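Local coordinates for protein hyaluronidase (Thermobaculum terrenum, PDB 5DIY) that probably acts as a family 84 glycoside hydrolase that removes O-linked N-acetylglucosamine from proteins, here carrying an active-site substitution, at residues C[88-93]-C[116-121]; C[139-144]-C[164-169]; C[386-391]-C[419-424]; C[427-432]-C[440-445]. All blocks are in the same frame, centred on the assembly; numbering follows the deposited sequence.

Contact 1: C[88-93]-C[116-121]; sequences LVYSSE and IFFDNV. Unlike the reference sequence in segment 116-121: N120 (reference Asp). With NAG (2-acetamido-2-deoxy-beta-D-glucopyranose), chain E.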
# COMPACT_ATOMS: atom_id res chain seq x y z
N LEU C 88 -6.45 18.14 20.82
CA LEU C 88 -6.40 17.79 22.25
C LEU C 88 -5.61 18.82 23.05
O LEU C 88 -4.52 19.21 22.66
CB LEU C 88 -5.76 16.41 22.46
CG LEU C 88 -5.44 15.94 23.89
CD1 LEU C 88 -6.70 15.87 24.73
CD2 LEU C 88 -4.76 14.58 23.86
N VAL C 89 -6.19 19.24 24.18
CA VAL C 89 -5.46 19.97 25.21
C VAL C 89 -4.95 18.91 26.19
O VAL C 89 -5.71 18.40 27.02
CB VAL C 89 -6.34 21.02 25.93
CG1 VAL C 89 -5.48 21.93 26.80
CG2 VAL C 89 -7.13 21.84 24.91
N TYR C 90 -3.67 18.56 26.06
CA TYR C 90 -3.06 17.47 26.84
C TYR C 90 -3.20 17.64 28.36
O TYR C 90 -3.49 16.68 29.06
CB TYR C 90 -1.58 17.31 26.47
CG TYR C 90 -1.35 16.77 25.07
CD1 TYR C 90 -1.44 15.40 24.81
CD2 TYR C 90 -1.04 17.62 24.01
CE1 TYR C 90 -1.23 14.90 23.54
CE2 TYR C 90 -0.83 17.12 22.73
CZ TYR C 90 -0.93 15.76 22.50
OH TYR C 90 -0.72 15.27 21.24
N SER C 91 -3.01 18.87 28.85
CA SER C 91 -3.05 19.17 30.29
C SER C 91 -4.46 19.30 30.88
O SER C 91 -4.60 19.34 32.10
CB SER C 91 -2.26 20.45 30.59
OG SER C 91 -2.80 21.56 29.89
N SER C 92 -5.48 19.36 30.03
CA SER C 92 -6.86 19.59 30.48
C SER C 92 -7.48 18.33 31.06
O SER C 92 -7.64 17.33 30.35
CB SER C 92 -7.74 20.09 29.33
OG SER C 92 -9.11 20.07 29.69
N GLU C 93 -7.87 18.40 32.33
CA GLU C 93 -8.59 17.32 33.00
C GLU C 93 -9.91 16.99 32.29
O GLU C 93 -10.26 15.82 32.16
CB GLU C 93 -8.84 17.67 34.48
CG GLU C 93 -7.57 17.67 35.32
CD GLU C 93 -7.80 18.09 36.78
OE1 GLU C 93 -8.54 19.07 37.03
OE2 GLU C 93 -7.21 17.46 37.68
N ILE C 116 -4.54 4.86 20.99
CA ILE C 116 -4.53 6.33 21.07
C ILE C 116 -3.40 6.84 20.18
O ILE C 116 -2.22 6.74 20.55
CB ILE C 116 -4.42 6.86 22.52
CG1 ILE C 116 -5.49 6.21 23.41
CG2 ILE C 116 -4.58 8.38 22.55
CD1 ILE C 116 -5.49 6.67 24.85
N PHE C 117 -3.75 7.39 19.01
CA PHE C 117 -2.75 7.70 17.98
C PHE C 117 -2.50 9.19 17.84
O PHE C 117 -3.43 9.99 17.94
CB PHE C 117 -3.16 7.12 16.62
CG PHE C 117 -3.42 5.63 16.62
CD1 PHE C 117 -2.85 4.77 17.56
CD2 PHE C 117 -4.21 5.07 15.62
CE1 PHE C 117 -3.10 3.41 17.53
CE2 PHE C 117 -4.45 3.71 15.58
CZ PHE C 117 -3.90 2.88 16.53
N PHE C 118 -1.23 9.55 17.62
CA PHE C 118 -0.79 10.94 17.44
C PHE C 118 0.02 11.12 16.15
O PHE C 118 0.84 12.04 16.05
CB PHE C 118 0.04 11.38 18.66
CG PHE C 118 -0.71 11.26 19.96
CD1 PHE C 118 -1.56 12.27 20.37
CD2 PHE C 118 -0.58 10.13 20.75
CE1 PHE C 118 -2.28 12.16 21.56
CE2 PHE C 118 -1.28 10.01 21.94
CZ PHE C 118 -2.13 11.03 22.35
N ASP C 119 -0.20 10.25 15.17
CA ASP C 119 0.40 10.40 13.85
C ASP C 119 -0.25 11.55 13.07
O ASP C 119 -1.44 11.80 13.23
CB ASP C 119 0.29 9.11 13.03
CG ASP C 119 -1.15 8.63 12.86
OD1 ASP C 119 -1.82 8.41 13.89
OD2 ASP C 119 -1.59 8.46 11.71
N ASN C 120 0.54 12.23 12.25
CA ASN C 120 0.06 13.30 11.37
C ASN C 120 -0.67 14.40 12.13
O ASN C 120 -1.84 14.70 11.88
CB ASN C 120 -0.80 12.73 10.24
CG ASN C 120 -0.08 11.65 9.44
OD1 ASN C 120 1.14 11.52 9.50
ND2 ASN C 120 -0.85 10.87 8.69
N VAL C 121 0.05 14.97 13.10
CA VAL C 121 -0.37 16.15 13.85
C VAL C 121 0.84 17.10 13.85
O VAL C 121 1.94 16.68 13.47
CB VAL C 121 -0.81 15.81 15.29
CG1 VAL C 121 -1.95 14.79 15.26
CG2 VAL C 121 0.35 15.30 16.15
C1 NAG E . 0.48 7.71 7.26
C2 NAG E . -0.67 7.31 8.21
C3 NAG E . -1.58 6.21 7.67
C4 NAG E . -1.55 6.18 6.15
C5 NAG E . -0.13 5.86 5.71
C6 NAG E . 0.03 5.81 4.18
C7 NAG E . 0.69 6.01 9.82
C8 NAG E . 1.04 5.87 11.28
N2 NAG E . -0.17 6.99 9.55
O3 NAG E . -2.92 6.44 8.14
O4 NAG E . -2.41 5.16 5.66
O5 NAG E . 0.85 6.72 6.29
O6 NAG E . -0.43 7.01 3.56
O7 NAG E . 1.17 5.28 8.97
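Just past F118, whose ring meets Y90, the carboxylate oxygen OD2 of D119 is gripped twice. The sugar donates to it through NAG N2 at 3.0 Å, the N-H aimed nearly straight (166°), and K43 closes a salt bridge on the same atom. Beside it sits N120, an engineered replacement of the aspartate predicted to be the proton donor.

The contact with loop 88-93 is mainly ring and hydrocarbon packing, without a hydrogen bond. F118 holds CG anti to its carbonyl carbon (chi1 -58°), which sends the ring toward loop 88-93, where it and Y90 run past each other in opposite directions, planes tilted by 38°. Y90 CE1 comes to 3.5 Å from F118 CE1, and Y90 OH to 3.2 Å from F118 CD1; the hydroxyl also has a weak hydrogen bond to Q141 NE2. L88 adds CD2 at the edge of the F118 ring, 4.2 Å from CE1. With an alanine in place of Y90, the CD1-CE1 side of F118 would probably lose its aromatic neighbour.

Ring packing thus backs the end of barrel strand 113-117, and D119 follows at once to hold the acetamido N-H, consistent with the substrate-assisted mechanism of this family.

Contact 2: C[139-144]-C[164-169]; sequences EAQADF and CPTFYC. With NAG (2-acetamido-2-deoxy-beta-D-glucopyranose), chain E.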
# COMPACT_ATOMS: atom_id res chain seq x y z
N GLU C 139 6.53 14.93 26.25
CA GLU C 139 6.20 15.02 27.68
C GLU C 139 4.70 15.12 27.88
O GLU C 139 4.14 14.47 28.77
CB GLU C 139 6.89 16.23 28.34
CG GLU C 139 8.28 15.94 28.90
CD GLU C 139 8.98 17.17 29.47
OE1 GLU C 139 10.22 17.13 29.60
OE2 GLU C 139 8.30 18.18 29.81
N ALA C 140 4.05 15.95 27.06
CA ALA C 140 2.60 16.13 27.12
C ALA C 140 1.90 14.80 26.86
O ALA C 140 1.07 14.37 27.65
CB ALA C 140 2.15 17.18 26.12
N GLN C 141 2.28 14.16 25.75
CA GLN C 141 1.72 12.87 25.34
C GLN C 141 1.94 11.77 26.39
O GLN C 141 1.01 11.03 26.71
CB GLN C 141 2.33 12.42 24.01
CG GLN C 141 1.84 13.25 22.83
CD GLN C 141 2.52 12.91 21.52
OE1 GLN C 141 3.52 12.20 21.49
NE2 GLN C 141 1.98 13.42 20.43
N ALA C 142 3.17 11.68 26.90
CA ALA C 142 3.50 10.67 27.92
C ALA C 142 2.64 10.84 29.17
O ALA C 142 2.11 9.86 29.70
CB ALA C 142 4.98 10.74 28.27
N ASP C 143 2.49 12.09 29.62
CA ASP C 143 1.66 12.41 30.79
C ASP C 143 0.18 12.14 30.54
O ASP C 143 -0.52 11.62 31.42
CB ASP C 143 1.86 13.87 31.22
CG ASP C 143 0.95 14.26 32.37
OD1 ASP C 143 0.89 13.51 33.37
OD2 ASP C 143 0.28 15.31 32.28
N PHE C 144 -0.30 12.51 29.36
CA PHE C 144 -1.68 12.21 28.99
C PHE C 144 -1.95 10.71 28.98
O PHE C 144 -2.92 10.24 29.58
CB PHE C 144 -2.02 12.81 27.62
CG PHE C 144 -3.45 12.63 27.23
CD1 PHE C 144 -4.43 13.43 27.79
CD2 PHE C 144 -3.82 11.67 26.30
CE1 PHE C 144 -5.76 13.28 27.43
CE2 PHE C 144 -5.15 11.51 25.94
CZ PHE C 144 -6.12 12.32 26.50
N CYS C 164 0.41 5.51 18.91
CA CYS C 164 1.21 5.84 17.73
C CYS C 164 1.89 7.18 18.00
O CYS C 164 1.20 8.17 18.25
CB CYS C 164 0.38 5.91 16.46
SG CYS C 164 1.40 6.07 14.96
N PRO C 165 3.23 7.21 17.96
CA PRO C 165 3.92 8.48 18.17
C PRO C 165 3.76 9.44 17.00
O PRO C 165 3.41 9.02 15.89
CB PRO C 165 5.38 8.08 18.35
CG PRO C 165 5.51 6.72 17.75
CD PRO C 165 4.16 6.10 17.70
N THR C 166 4.01 10.72 17.26
CA THR C 166 3.98 11.76 16.23
C THR C 166 5.18 11.62 15.28
O THR C 166 5.07 11.93 14.10
CB THR C 166 3.93 13.15 16.88
OG1 THR C 166 2.77 13.21 17.73
CG2 THR C 166 3.85 14.25 15.85
N PHE C 167 6.30 11.12 15.80
CA PHE C 167 7.44 10.70 14.99
C PHE C 167 7.46 9.18 15.00
O PHE C 167 7.88 8.57 16.00
CB PHE C 167 8.73 11.31 15.54
CG PHE C 167 8.79 12.81 15.42
CD1 PHE C 167 8.23 13.63 16.41
CD2 PHE C 167 9.36 13.41 14.30
CE1 PHE C 167 8.27 15.01 16.29
CE2 PHE C 167 9.39 14.80 14.18
CZ PHE C 167 8.85 15.60 15.17
N TYR C 168 7.00 8.58 13.90
CA TYR C 168 6.74 7.13 13.82
C TYR C 168 7.58 6.37 12.78
O TYR C 168 7.36 5.17 12.57
CB TYR C 168 5.24 6.87 13.56
CG TYR C 168 4.65 7.56 12.34
CD1 TYR C 168 4.81 7.02 11.06
CD2 TYR C 168 3.92 8.73 12.47
CE1 TYR C 168 4.26 7.66 9.95
CE2 TYR C 168 3.37 9.37 11.38
CZ TYR C 168 3.54 8.83 10.11
OH TYR C 168 2.98 9.49 9.04
N CYS C 169 8.53 7.04 12.14
CA CYS C 169 9.40 6.43 11.15
C CYS C 169 10.72 7.18 11.07
O CYS C 169 10.88 8.23 11.68
CB CYS C 169 8.72 6.43 9.78
SG CYS C 169 8.37 8.07 9.09
C1 NAG E . 0.48 7.71 7.26
C2 NAG E . -0.67 7.31 8.21
C3 NAG E . -1.58 6.21 7.67
C4 NAG E . -1.55 6.18 6.15
C5 NAG E . -0.13 5.86 5.71
C6 NAG E . 0.03 5.81 4.18
C7 NAG E . 0.69 6.01 9.82
C8 NAG E . 1.04 5.87 11.28
N2 NAG E . -0.17 6.99 9.55
O3 NAG E . -2.92 6.44 8.14
O4 NAG E . -2.41 5.16 5.66
O5 NAG E . 0.85 6.72 6.29
O6 NAG E . -0.43 7.01 3.56
O7 NAG E . 1.17 5.28 8.97
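Q141 sets CG anti to its own carbonyl carbon (chi1 -71°) and runs on extended, carrying its amide from helix 137-153 over to T166, where OG1 takes the equivalent position beside the backbone N (chi1 -57°). The two side chains cross at about a right angle. Q141 NE2 donates to T166 OG1 at 2.8 Å with an N-H...O angle of 164°, and the oxygen lies in the plane of the amide.

Both groups are buried. T166 OG1 also bonds F118 O, so the hydroxyl donates there while accepting the N-H of Q141. Y176 completes the arrangement from helix 175-183: its OH bonds both Q141 OE1 and the T166 backbone N, which should keep the amide from flipping.

On either side of T166 in sequence the chain meets the sugar. In the loop, the Y168 ring carries the acetamido methyl NAG C8 over the centre of one face, 3.8 Å above its plane; at the end of strand 160-164, C164 SG approaches C8 to 3.7 Å. Y168 OH lies 3.5 Å from NAG C1 and bonds OD1 of the engineered N120.

The Q141 amide therefore probably acts as a second-shell support, helping through T166 to hold the loop that carries Y168 into the acetamido pocket, while T166 OG1 ties the loop to the F118 backbone just ahead of D119 and N120.

Contact 3: C[386-391]-C[419-424]; sequences LDQAMI and RTYLRE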
# COMPACT_ATOMS: atom_id res chain seq x y z
N LEU C 386 0.68 -1.58 -27.92
CA LEU C 386 1.85 -2.38 -28.32
C LEU C 386 1.62 -3.10 -29.64
O LEU C 386 2.54 -3.22 -30.45
CB LEU C 386 2.21 -3.40 -27.24
CG LEU C 386 2.94 -2.86 -26.02
CD1 LEU C 386 3.02 -3.95 -24.96
CD2 LEU C 386 4.33 -2.37 -26.39
N ASP C 387 0.40 -3.60 -29.84
CA ASP C 387 -0.01 -4.23 -31.08
C ASP C 387 0.17 -3.30 -32.29
O ASP C 387 0.65 -3.71 -33.34
CB ASP C 387 -1.48 -4.69 -30.97
CG ASP C 387 -1.80 -5.89 -31.84
OD1 ASP C 387 -0.89 -6.47 -32.48
OD2 ASP C 387 -2.99 -6.27 -31.88
N GLN C 388 -0.21 -2.03 -32.12
CA GLN C 388 0.03 -1.02 -33.15
C GLN C 388 1.51 -0.66 -33.33
O GLN C 388 1.93 -0.36 -34.45
CB GLN C 388 -0.81 0.23 -32.87
CG GLN C 388 -2.32 -0.03 -32.95
CD GLN C 388 -2.76 -0.45 -34.34
OE1 GLN C 388 -2.30 0.10 -35.33
NE2 GLN C 388 -3.66 -1.43 -34.41
N ALA C 389 2.30 -0.72 -32.26
CA ALA C 389 3.77 -0.57 -32.38
C ALA C 389 4.38 -1.70 -33.22
O ALA C 389 5.28 -1.46 -34.01
CB ALA C 389 4.43 -0.52 -31.01
N MET C 390 3.87 -2.92 -33.02
CA MET C 390 4.25 -4.09 -33.82
C MET C 390 4.03 -3.86 -35.31
O MET C 390 4.92 -4.13 -36.12
CB MET C 390 3.43 -5.31 -33.36
CG MET C 390 3.65 -6.60 -34.13
SD MET C 390 5.22 -7.33 -33.70
CE MET C 390 5.35 -8.59 -34.96
N ILE C 391 2.86 -3.35 -35.65
CA ILE C 391 2.51 -3.07 -37.04
C ILE C 391 3.44 -2.01 -37.62
O ILE C 391 3.92 -2.15 -38.75
CB ILE C 391 1.03 -2.63 -37.18
CG1 ILE C 391 0.09 -3.78 -36.81
CG2 ILE C 391 0.74 -2.17 -38.61
CD1 ILE C 391 -1.27 -3.32 -36.34
N ARG C 419 1.98 5.73 -36.75
CA ARG C 419 2.52 6.91 -36.05
C ARG C 419 1.40 7.81 -35.56
O ARG C 419 1.43 8.27 -34.43
CB ARG C 419 3.45 7.72 -36.94
CG ARG C 419 4.76 7.03 -37.29
CD ARG C 419 5.75 7.99 -37.94
NE ARG C 419 6.54 8.75 -36.96
CZ ARG C 419 6.42 10.05 -36.68
NH1 ARG C 419 5.51 10.82 -37.28
NH2 ARG C 419 7.22 10.60 -35.77
N THR C 420 0.43 8.06 -36.44
CA THR C 420 -0.76 8.84 -36.11
C THR C 420 -1.50 8.24 -34.92
O THR C 420 -1.79 8.95 -33.95
CB THR C 420 -1.72 8.92 -37.33
OG1 THR C 420 -1.02 9.52 -38.42
CG2 THR C 420 -2.98 9.71 -37.03
N TYR C 421 -1.77 6.94 -35.00
CA TYR C 421 -2.46 6.23 -33.92
C TYR C 421 -1.70 6.34 -32.60
O TYR C 421 -2.30 6.61 -31.56
CB TYR C 421 -2.67 4.75 -34.29
CG TYR C 421 -3.33 3.94 -33.20
CD1 TYR C 421 -2.59 3.40 -32.14
CD2 TYR C 421 -4.71 3.71 -33.21
CE1 TYR C 421 -3.20 2.67 -31.13
CE2 TYR C 421 -5.32 2.98 -32.21
CZ TYR C 421 -4.57 2.45 -31.18
OH TYR C 421 -5.17 1.72 -30.19
N LEU C 422 -0.38 6.13 -32.64
CA LEU C 422 0.43 6.15 -31.42
C LEU C 422 0.47 7.54 -30.79
O LEU C 422 0.33 7.66 -29.58
CB LEU C 422 1.85 5.63 -31.69
CG LEU C 422 1.93 4.12 -31.93
CD1 LEU C 422 3.34 3.74 -32.33
CD2 LEU C 422 1.48 3.33 -30.72
N ARG C 423 0.61 8.57 -31.62
CA ARG C 423 0.57 9.96 -31.17
C ARG C 423 -0.73 10.26 -30.42
O ARG C 423 -0.70 10.84 -29.33
CB ARG C 423 0.75 10.90 -32.37
CG ARG C 423 0.88 12.37 -32.00
CD ARG C 423 1.03 13.26 -33.23
NE ARG C 423 2.17 12.90 -34.07
CZ ARG C 423 3.46 13.09 -33.77
NH1 ARG C 423 3.84 13.64 -32.61
NH2 ARG C 423 4.40 12.73 -34.63
N GLU C 424 -1.84 9.82 -31.00
CA GLU C 424 -3.17 9.98 -30.39
C GLU C 424 -3.28 9.26 -29.03
O GLU C 424 -3.63 9.89 -28.03
CB GLU C 424 -4.25 9.46 -31.35
CG GLU C 424 -5.67 9.91 -31.03
CD GLU C 424 -6.72 9.24 -31.91
OE1 GLU C 424 -6.36 8.68 -32.97
OE2 GLU C 424 -7.91 9.26 -31.54
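Q388 and Y421 meet crosswise: the aliphatic part of the glutamine passes over one face of the tyrosine ring, the two side chains standing at about a right angle. Q388 CG does the touching. It lies 3.7 Å from the centroid of the Y421 ring and 25° off the ring normal, a CH-pi contact displaced toward the rim, where Q388 CG comes within 3.4 Å of Y421 CE1. Q388 CB follows close behind, 3.7 Å from Y421 CD1. With CG anti to the carbonyl carbon (chi1 -64°), the chain lays CG on the ring, and the bend at chi2 then turns the amide aside, its plane oblique to that of the tyrosine. Hydrocarbon, then, and not the amide, meets the aromatic face, and no hydrogen bond joins the two segments.

L422 works one residue along from Y421 and is directed differently. Its CB leaves at an angle to the other helix, but the two methyls reach across: L422 CD1 lies 4.3 Å from A389 CA, and L422 CD2 is 4.4 Å from Q388 CB. The small A389 lets the leucine branch approach the backbone of the opposing helix. Y421 and L422 thus straddle the line between the helices, the leucine buried, the tyrosine toward the more open border.

Segments 386-391 and 419-424 run antiparallel, their axes at 154° and 9.8 Å apart at closest approach; they belong to helices 373-398 and 412-428. Helix 440-451 packs against both, setting L445 against A389 and L422, while helix 340-362 packs on L386.

Contact 4: C[427-432]-C[440-445]; sequences KDAVDF and VVRNFL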
# COMPACT_ATOMS: atom_id res chain seq x y z
N LYS C 427 -1.11 10.56 -26.07
CA LYS C 427 -1.77 11.72 -25.47
C LYS C 427 -2.89 11.31 -24.52
O LYS C 427 -2.94 11.80 -23.39
CB LYS C 427 -2.27 12.69 -26.53
CG LYS C 427 -1.14 13.45 -27.19
CD LYS C 427 -1.60 14.26 -28.40
CE LYS C 427 -0.46 15.14 -28.89
NZ LYS C 427 -0.76 15.82 -30.16
N ASP C 428 -3.76 10.40 -24.97
CA ASP C 428 -4.86 9.87 -24.13
C ASP C 428 -4.34 9.20 -22.86
O ASP C 428 -4.97 9.28 -21.81
CB ASP C 428 -5.69 8.80 -24.88
CG ASP C 428 -6.54 9.37 -26.01
OD1 ASP C 428 -6.83 10.59 -26.04
OD2 ASP C 428 -6.93 8.55 -26.88
N ALA C 429 -3.20 8.50 -22.98
CA ALA C 429 -2.59 7.78 -21.86
C ALA C 429 -2.11 8.68 -20.71
O ALA C 429 -1.97 8.22 -19.59
CB ALA C 429 -1.45 6.89 -22.35
N VAL C 430 -1.90 9.97 -20.99
CA VAL C 430 -1.66 10.96 -19.92
C VAL C 430 -2.79 10.94 -18.86
O VAL C 430 -2.52 11.14 -17.68
CB VAL C 430 -1.45 12.39 -20.49
CG1 VAL C 430 -1.38 13.43 -19.37
CG2 VAL C 430 -0.19 12.45 -21.34
N ASP C 431 -4.02 10.66 -19.29
CA ASP C 431 -5.20 10.57 -18.41
C ASP C 431 -5.49 9.21 -17.77
O ASP C 431 -6.52 9.07 -17.09
CB ASP C 431 -6.46 11.03 -19.17
CG ASP C 431 -6.38 12.47 -19.59
OD1 ASP C 431 -5.75 13.28 -18.87
OD2 ASP C 431 -6.96 12.82 -20.64
N PHE C 432 -4.63 8.21 -17.96
CA PHE C 432 -4.83 6.91 -17.31
C PHE C 432 -4.85 7.10 -15.80
O PHE C 432 -4.08 7.89 -15.27
CB PHE C 432 -3.73 5.90 -17.71
CG PHE C 432 -3.98 5.19 -19.03
CD1 PHE C 432 -4.90 5.67 -19.97
CD2 PHE C 432 -3.25 4.04 -19.34
CE1 PHE C 432 -5.08 5.01 -21.18
CE2 PHE C 432 -3.45 3.38 -20.54
CZ PHE C 432 -4.36 3.86 -21.46
N VAL C 440 6.69 2.21 -18.50
CA VAL C 440 7.60 1.40 -19.31
C VAL C 440 7.03 1.24 -20.72
O VAL C 440 7.74 1.45 -21.70
CB VAL C 440 7.87 0.02 -18.68
CG1 VAL C 440 8.87 -0.76 -19.53
CG2 VAL C 440 8.39 0.16 -17.25
N VAL C 441 5.76 0.88 -20.83
CA VAL C 441 5.11 0.74 -22.14
C VAL C 441 5.01 2.13 -22.78
O VAL C 441 5.33 2.29 -23.96
CB VAL C 441 3.75 0.04 -22.06
CG1 VAL C 441 3.08 -0.01 -23.43
CG2 VAL C 441 3.92 -1.37 -21.52
N ARG C 442 4.60 3.13 -22.00
CA ARG C 442 4.57 4.52 -22.46
C ARG C 442 5.88 4.93 -23.13
O ARG C 442 5.87 5.36 -24.30
CB ARG C 442 4.28 5.47 -21.30
CG ARG C 442 4.03 6.92 -21.71
CD ARG C 442 4.08 7.85 -20.51
NE ARG C 442 3.00 7.54 -19.58
CZ ARG C 442 1.73 7.94 -19.70
NH1 ARG C 442 1.35 8.70 -20.72
NH2 ARG C 442 0.84 7.58 -18.78
N ASN C 443 6.99 4.77 -22.41
CA ASN C 443 8.30 5.21 -22.91
C ASN C 443 8.73 4.43 -24.16
O ASN C 443 9.34 4.99 -25.06
CB ASN C 443 9.40 5.12 -21.83
CG ASN C 443 9.15 6.04 -20.63
OD1 ASN C 443 8.43 7.04 -20.71
ND2 ASN C 443 9.75 5.69 -19.50
N PHE C 444 8.38 3.15 -24.22
CA PHE C 444 8.64 2.34 -25.41
C PHE C 444 7.86 2.89 -26.61
O PHE C 444 8.44 3.09 -27.67
CB PHE C 444 8.30 0.87 -25.18
CG PHE C 444 8.51 -0.00 -26.40
CD1 PHE C 444 9.80 -0.24 -26.88
CD2 PHE C 444 7.43 -0.59 -27.06
CE1 PHE C 444 10.01 -1.04 -28.01
CE2 PHE C 444 7.62 -1.38 -28.19
CZ PHE C 444 8.91 -1.61 -28.66
N LEU C 445 6.58 3.15 -26.42
CA LEU C 445 5.72 3.70 -27.48
C LEU C 445 6.18 5.08 -27.96
O LEU C 445 6.18 5.36 -29.17
CB LEU C 445 4.25 3.72 -27.04
CG LEU C 445 3.64 2.32 -26.84
CD1 LEU C 445 2.27 2.40 -26.18
CD2 LEU C 445 3.57 1.55 -28.15
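The polar link between R442 and A429 is a single hydrogen bond. R442 NH2 donates to the backbone oxygen A429 O at 3.0 Å with an N-H...O angle of 163°. The oxygen lies close to the guanidinium plane, at its edge, yet the donor comes in from above the carbonyl plane, 62° out of it, rather than on a lone pair. A429 O has a second donor, F432 N at 3.1 Å, which arrives from the opposite face, so the two N-H groups clasp the oxygen between them.

The salt bridge belongs to the other end of the same group: R442 NE pairs with D439, just before helix 440-451. The bend of the arginine chain at chi3 (-64°) turns the guanidinium so that NE can serve D439 while the terminal nitrogens face A429 and V430.

Van der Waals contact fills in around these bonds. A429 CB lies 3.7 Å from R442 NH1, and the methyl V430 CG2 is 4.1 Å from the same nitrogen. Within segment 427-432, F432 places a ring face on A429 CA; W382 of helix 373-398 meets that ring edge-to-face.

R442 thus joins helix 440-451 to segment 427-432, whose start belongs to helix 412-428, across the short connection between them. A leucine in place of R442 would probably cost A429 O its second N-H donor and leave D439 without its positive mate, weakening the link between the segments. As it stands, the guanidinium's charge probably polarises A429 O, and gripping it at both NE and NH2 should limit its rotation.

Overall arrangement
The four contacts fall into two groups on opposite sides of the chain's centre. Contacts 1 and 2 come first in sequence, with centres 8 Å apart, and lie in the eight-stranded parallel barrel, where strands 113-117 and 160-164 are neighbours; both touch the bound sugar and together shape the acetamido side of its site. Contacts 3 and 4 follow in the helical C-terminal part, centres 11 Å apart, sharing helix 412-428 and joined by packing of L386 on F444 and V441. Contact 3 lies about 56 Å from contact 1 between centres, and contact 4 about 45 Å, so the helical pair concerns the packing of its own bundle, well away from the sugar.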